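Side-chain contacts in alkyltransferase-like protein 1 (Schizosaccharomyces pombe, PDB 3GVA), which recognises O(6)-alkylguanine lesions in DNA, bends the duplex, flips the damaged nucleotide into a hydrophobic pocket and so presents the lesion to nucleotide excision repair: residues D80-E84 with E85-I89; Y97-L101 with P102-W106. One frame throughout, in Å; residues are numbered along the deposited sequence.

Both contacts are local, each made within one unbroken run of chain, and their centres lie about 11 Å apart. Interaction 1, partly buried, is the end of helix 73-84 and the turn that leads to strand 90-91; interaction 2, a surface contact, carries the chain from strand 97-98 into the short helix 101-104. Since the two strands pair antiparallel, the contacts flank one small hairpin. Backbone bonds dominate both, but L82, V87 and I89 add apolar contacts in the first, whereas the second adds a side-chain hydrogen bond between an amide and a carboxylate. They meet directly: V87 packs on L99, and the hydroxyl of Y104 probably hydrogen-bonds to the backbone N of E88.

Interaction 1. Residues D80-E84 with E85-I89; sequences DRLEE and EGVEI
A Schellman motif ends helix 73-84: V87 N bonds to L82 O at 3.2 Å, and G86 N closes the inner loop on E83 O at 3.1 Å. G86 is the C-prime residue, its positive phi of 86° turning the chain out of the helix. L82 O also takes E85 N at 3.0 Å, and these two donors, V87 N and E85 N, reach it from opposite faces of its carbonyl plane.

Apolar side chains back the turn, where the outgoing chain folds against the last helical turn. Because V87 keeps CG2 beside its backbone N, that branch, rather than CG1, reaches L82 O and meets L82 CD2 at 4.0 Å. Further along, I89 sends CD1 into the corner formed by L82 CB (3.8 Å) and E83 CG (3.7 Å), running about square to the E83 chain.

At the exposed E83, a water donates to E83 OE2 at 2.7 Å and accepts from I89 N at 2.8 Å, bridging the helix end and the outgoing loop; the other carboxylate oxygen of E83 pairs with K79. The carboxylate of E85 is gripped by R58, H57 and the backbone N of G20, which ties the helix end to neighbouring loops.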
# COMPACT_ATOMS: atom_id res chain seq x y z
N ASP A 80 10.50 -6.32 2.40
CA ASP A 80 11.80 -6.20 1.73
C ASP A 80 11.88 -4.93 0.90
O ASP A 80 12.87 -4.19 0.96
CB ASP A 80 12.04 -7.40 0.81
CG ASP A 80 12.62 -8.61 1.54
OD1 ASP A 80 12.88 -8.52 2.76
OD2 ASP A 80 12.83 -9.66 0.89
N ARG A 81 10.84 -4.67 0.12
CA ARG A 81 10.81 -3.51 -0.75
C ARG A 81 10.72 -2.20 0.01
O ARG A 81 11.38 -1.23 -0.37
CB ARG A 81 9.65 -3.62 -1.73
CG ARG A 81 9.69 -4.90 -2.55
CD ARG A 81 8.67 -4.88 -3.67
NE ARG A 81 8.52 -6.18 -4.31
CZ ARG A 81 8.05 -6.37 -5.54
NH1 ARG A 81 7.69 -5.32 -6.27
NH2 ARG A 81 7.94 -7.59 -6.03
N LEU A 82 9.92 -2.15 1.07
CA LEU A 82 9.82 -0.93 1.85
C LEU A 82 11.16 -0.59 2.52
O LEU A 82 11.62 0.56 2.50
CB LEU A 82 8.72 -1.06 2.91
CG LEU A 82 7.30 -0.92 2.34
CD1 LEU A 82 6.24 -1.20 3.41
CD2 LEU A 82 7.15 0.50 1.79
N GLU A 83 11.80 -1.60 3.11
CA GLU A 83 13.08 -1.36 3.75
C GLU A 83 14.13 -0.83 2.77
O GLU A 83 14.96 0.00 3.13
CB GLU A 83 13.56 -2.64 4.44
CG GLU A 83 12.70 -3.00 5.65
CD GLU A 83 13.28 -4.11 6.51
OE1 GLU A 83 13.45 -5.23 6.00
OE2 GLU A 83 13.57 -3.85 7.70
N GLU A 84 14.07 -1.29 1.52
CA GLU A 84 15.02 -0.82 0.50
C GLU A 84 14.84 0.66 0.19
O GLU A 84 15.79 1.33 -0.22
CB GLU A 84 14.87 -1.64 -0.78
CG GLU A 84 15.42 -3.05 -0.67
CD GLU A 84 15.10 -3.90 -1.88
OE1 GLU A 84 15.60 -5.03 -1.96
OE2 GLU A 84 14.34 -3.42 -2.75
N GLU A 85 13.63 1.18 0.39
CA GLU A 85 13.38 2.60 0.13
C GLU A 85 13.55 3.46 1.38
O GLU A 85 13.10 4.61 1.43
CB GLU A 85 11.98 2.78 -0.49
CG GLU A 85 11.82 2.03 -1.81
CD GLU A 85 10.47 2.20 -2.47
OE1 GLU A 85 10.20 1.46 -3.44
OE2 GLU A 85 9.68 3.07 -2.04
N GLY A 86 14.22 2.91 2.39
CA GLY A 86 14.48 3.64 3.62
C GLY A 86 13.42 3.64 4.72
O GLY A 86 13.56 4.36 5.71
N VAL A 87 12.38 2.83 4.57
CA VAL A 87 11.33 2.78 5.58
C VAL A 87 11.74 1.92 6.76
O VAL A 87 12.14 0.77 6.59
CB VAL A 87 10.02 2.20 5.00
CG1 VAL A 87 8.89 2.32 6.02
CG2 VAL A 87 9.67 2.90 3.71
N GLU A 88 11.65 2.49 7.96
CA GLU A 88 11.99 1.78 9.19
C GLU A 88 10.80 0.92 9.55
O GLU A 88 9.68 1.42 9.67
CB GLU A 88 12.27 2.79 10.31
CG GLU A 88 12.70 2.17 11.64
CD GLU A 88 13.98 1.36 11.53
OE1 GLU A 88 14.86 1.73 10.72
OE2 GLU A 88 14.11 0.37 12.26
N ILE A 89 11.04 -0.38 9.72
CA ILE A 89 9.98 -1.31 10.04
C ILE A 89 10.29 -2.06 11.32
O ILE A 89 11.37 -2.61 11.47
CB ILE A 89 9.79 -2.34 8.90
CG1 ILE A 89 9.34 -1.62 7.63
CG2 ILE A 89 8.74 -3.39 9.29
CD1 ILE A 89 9.13 -2.53 6.44
O HOH W 1 13.48 -1.40 8.74

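Interaction 2. Residues Y97-L101 with P102-W106; sequences YKLNL and PEYMW
N100 and E103 clasp each other at the start of the short, weakly bonded helix 101-104, where N100 ND2 donates to E103 OE2 at 2.9 Å in a fairly straight bond (163°). E103 OE2 lies close to the amide plane and offers its anti lone pair, while the two flat groups are turned 75° apart. With CG anti to the backbone N (chi1 177°), N100 swings its amide forward across the first turn, and E103, extended, runs past it at about a right angle. The other end of the amide, OD1, sits against the pyrrolidine ring, 3.0 Å from P102 CG; the amide is wedged in the angle between proline ring and glutamate chain, OD1 against the ring and ND2 against E103 CB.

Inside the turn, L101 O is the acceptor shared by Y104 N at 3.0 Å and M105 N at 2.7 Å, the second approaching nearly along the C=O axis. The Y104 ring brings its edge to N100 O, with CD1 3.3 Å away near the ring plane, and E103 CG rests over one ring face, offset toward the rim. M105 is bent at chi2 and chi3, which curls its CE methyl back to L101 CD2 at 4.0 Å, a blunt knob set against the leucine fork.

Backbone bonds join Y104 and W106 to V22, anchoring this turn beside the loop before helix 25-31, while W106 meets Y31 of that helix edge-to-face. Upstream, K98 pairs with Y90 across the small antiparallel sheet, and L99 packs on I60.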
# COMPACT_ATOMS: atom_id res chain seq x y z
N TYR A 97 4.55 -6.75 11.31
CA TYR A 97 5.55 -5.76 10.96
C TYR A 97 4.79 -4.45 10.83
O TYR A 97 3.71 -4.40 10.25
CB TYR A 97 6.26 -6.16 9.67
CG TYR A 97 7.19 -7.32 9.90
CD1 TYR A 97 8.25 -7.21 10.81
CD2 TYR A 97 7.01 -8.54 9.25
CE1 TYR A 97 9.10 -8.28 11.06
CE2 TYR A 97 7.85 -9.62 9.50
CZ TYR A 97 8.89 -9.49 10.41
OH TYR A 97 9.73 -10.54 10.67
N LYS A 98 5.36 -3.38 11.38
CA LYS A 98 4.68 -2.09 11.38
C LYS A 98 5.62 -0.92 11.16
O LYS A 98 6.83 -1.04 11.33
CB LYS A 98 3.95 -1.93 12.72
CG LYS A 98 3.11 -0.69 12.89
CD LYS A 98 2.51 -0.66 14.30
CE LYS A 98 1.54 0.50 14.48
NZ LYS A 98 2.16 1.82 14.15
N LEU A 99 5.05 0.22 10.80
CA LEU A 99 5.86 1.41 10.61
C LEU A 99 5.06 2.62 11.07
O LEU A 99 3.83 2.55 11.19
CB LEU A 99 6.27 1.55 9.14
CG LEU A 99 5.16 1.57 8.08
CD1 LEU A 99 4.45 2.90 8.11
CD2 LEU A 99 5.77 1.33 6.71
N ASN A 100 5.75 3.71 11.34
CA ASN A 100 5.12 4.94 11.79
C ASN A 100 4.49 5.62 10.57
O ASN A 100 5.18 6.30 9.81
CB ASN A 100 6.18 5.83 12.47
CG ASN A 100 5.63 7.16 12.90
OD1 ASN A 100 4.44 7.30 13.19
ND2 ASN A 100 6.50 8.17 12.96
N LEU A 101 3.19 5.42 10.38
CA LEU A 101 2.48 5.96 9.22
C LEU A 101 2.64 7.46 8.96
O LEU A 101 3.03 7.86 7.87
CB LEU A 101 0.99 5.60 9.29
CG LEU A 101 0.15 5.99 8.06
CD1 LEU A 101 0.64 5.25 6.83
CD2 LEU A 101 -1.31 5.67 8.31
N PRO A 102 2.35 8.31 9.96
CA PRO A 102 2.50 9.75 9.75
C PRO A 102 3.90 10.17 9.27
O PRO A 102 4.06 11.17 8.57
CB PRO A 102 2.13 10.35 11.11
CG PRO A 102 2.39 9.23 12.07
CD PRO A 102 1.88 8.03 11.33
N GLU A 103 4.90 9.39 9.63
CA GLU A 103 6.26 9.69 9.24
C GLU A 103 6.56 9.42 7.76
O GLU A 103 7.44 10.05 7.18
CB GLU A 103 7.24 8.89 10.10
CG GLU A 103 8.70 9.01 9.69
CD GLU A 103 9.64 8.38 10.70
OE1 GLU A 103 10.86 8.35 10.46
OE2 GLU A 103 9.13 7.91 11.74
N TYR A 104 5.83 8.48 7.15
CA TYR A 104 6.07 8.15 5.75
C TYR A 104 4.88 8.40 4.83
O TYR A 104 4.99 8.26 3.61
CB TYR A 104 6.50 6.68 5.61
CG TYR A 104 7.76 6.35 6.36
CD1 TYR A 104 7.72 5.91 7.69
CD2 TYR A 104 9.01 6.47 5.75
CE1 TYR A 104 8.90 5.60 8.38
CE2 TYR A 104 10.19 6.16 6.43
CZ TYR A 104 10.13 5.73 7.74
OH TYR A 104 11.29 5.39 8.38
N MET A 105 3.75 8.77 5.42
CA MET A 105 2.53 9.06 4.67
C MET A 105 2.79 10.04 3.53
O MET A 105 3.37 11.11 3.74
CB MET A 105 1.48 9.65 5.61
CG MET A 105 0.23 10.11 4.91
SD MET A 105 -0.85 8.74 4.53
CE MET A 105 -1.93 8.82 5.92
N TRP A 106 2.35 9.69 2.33
CA TRP A 106 2.51 10.56 1.17
C TRP A 106 1.53 11.71 1.28
O TRP A 106 0.39 11.52 1.70
CB TRP A 106 2.22 9.80 -0.12
CG TRP A 106 2.21 10.66 -1.36
CD1 TRP A 106 3.10 11.65 -1.67
CD2 TRP A 106 1.31 10.56 -2.47
NE1 TRP A 106 2.81 12.17 -2.92
CE2 TRP A 106 1.72 11.52 -3.43
CE3 TRP A 106 0.20 9.76 -2.75
CZ2 TRP A 106 1.06 11.69 -4.65
CZ3 TRP A 106 -0.46 9.93 -3.97
CH2 TRP A 106 -0.02 10.89 -4.91